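Side-chain contact in diaminobutyrate-pyruvate transaminase and L-2,4-diaminobutyrate decarboxylase (Vibrio parahaemolyticus, PDB 2QMA), which probably binds pyridoxal 5'-phosphate and acts as the carbon-carbon lyase, or decarboxylase, part of a longer protein that also carries an aminotransferase domain: residues G388-A391 against L392-Y396. Residues are numbered along the deposited sequence; the frame is centred on the assembly and turned at random.
Sequences GPKA and LGDMY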
# COMPACT_ATOMS: atom_id res chain seq x y z
N GLY A 388 20.91 12.61 1.84
CA GLY A 388 21.10 12.92 3.25
C GLY A 388 20.19 14.00 3.81
O GLY A 388 19.65 14.82 3.07
N PRO A 389 20.02 14.01 5.14
CA PRO A 389 18.99 14.85 5.79
C PRO A 389 19.29 16.35 5.67
O PRO A 389 18.35 17.14 5.50
CB PRO A 389 19.03 14.41 7.25
CG PRO A 389 20.19 13.51 7.42
CD PRO A 389 20.80 13.22 6.11
N LYS A 390 20.57 16.72 5.78
CA LYS A 390 20.94 18.14 5.72
C LYS A 390 20.56 18.74 4.36
O LYS A 390 20.00 19.82 4.30
CB LYS A 390 22.44 18.33 5.98
CG LYS A 390 22.84 19.78 6.20
CD LYS A 390 21.96 20.43 7.25
CE LYS A 390 22.49 21.79 7.70
NZ LYS A 390 22.49 22.82 6.59
N ALA A 391 20.86 18.01 3.27
CA ALA A 391 20.52 18.49 1.91
C ALA A 391 19.01 18.66 1.77
O ALA A 391 18.55 19.65 1.20
CB ALA A 391 21.08 17.57 0.82
N LEU A 392 18.25 17.67 2.26
CA LEU A 392 16.77 17.81 2.27
C LEU A 392 16.37 19.04 3.13
O LEU A 392 15.51 19.82 2.75
CB LEU A 392 16.07 16.54 2.78
CG LEU A 392 16.21 15.26 1.92
CD1 LEU A 392 15.70 14.00 2.65
CD2 LEU A 392 15.48 15.42 0.57
N GLY A 393 17.00 19.19 4.29
CA GLY A 393 16.76 20.36 5.13
C GLY A 393 16.98 21.65 4.36
O GLY A 393 16.14 22.56 4.37
N ASP A 394 18.10 21.70 3.66
CA ASP A 394 18.43 22.88 2.83
C ASP A 394 17.38 23.16 1.72
O ASP A 394 17.02 24.32 1.46
CB ASP A 394 19.83 22.76 2.22
CG ASP A 394 20.96 22.77 3.25
OD1 ASP A 394 20.77 23.05 4.45
OD2 ASP A 394 22.09 22.48 2.82
N MSE A 395 16.88 22.09 1.09
CA MSE A 395 15.81 22.23 0.10
C MSE A 395 14.57 22.87 0.71
O MSE A 395 13.91 23.71 0.09
CB MSE A 395 15.46 20.86 -0.52
CG MSE A 395 16.62 20.22 -1.31
SE MSE A 395 16.21 18.51 -2.01
CE MSE A 395 17.97 17.87 -2.43
N TYR A 396 14.25 22.48 1.94
CA TYR A 396 13.02 22.96 2.59
C TYR A 396 13.16 24.42 2.98
O TYR A 396 12.22 25.18 2.80
CB TYR A 396 12.61 22.10 3.80
CG TYR A 396 12.52 20.63 3.48
CD1 TYR A 396 12.08 20.20 2.24
CD2 TYR A 396 12.89 19.66 4.43
CE1 TYR A 396 12.04 18.83 1.90
CE2 TYR A 396 12.81 18.28 4.12
CZ TYR A 396 12.39 17.87 2.86
OH TYR A 396 12.32 16.52 2.57
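Lys390 reaches along the helix to Asp394, one turn further on, and closes a salt bridge with NZ 2.8 Å from OD1. The lysine chain leaves with CG anti to the backbone N (chi1 -169°), then bends at chi2 and again at chi4, which brings the ammonium back to the carboxylate. NZ comes in on the syn lone pair of OD1, the side facing OD2, which lies farther off at 3.8 Å. Beneath this bridge the same two residues are joined through the backbone, Asp394 N donating to Lys390 O at 2.7 Å.

On another side of the helix, selenomethionine Met395 has CG anti to its carbonyl carbon (chi1 -63°), which lays CG 3.2 Å from Ala391 O, the oxygen that accepts Met395 N at 3.0 Å. Leu392 turns its branch back toward the helix start, CG 3.7 Å from Gly388 O; that oxygen takes Leu392 N in a long but nearly straight bond, 171° at the hydrogen.

Leu392 and Met395 both pack on Tyr328, while Asp394 and Met395 also meet Trp19 of the second subunit. With Gly388 as N-cap and Pro389 in the first turn, this is the start of helix 389-411, bearing an i to i+4 Lys-Asp salt bridge in the pyridoxal-dependent decarboxylase domain.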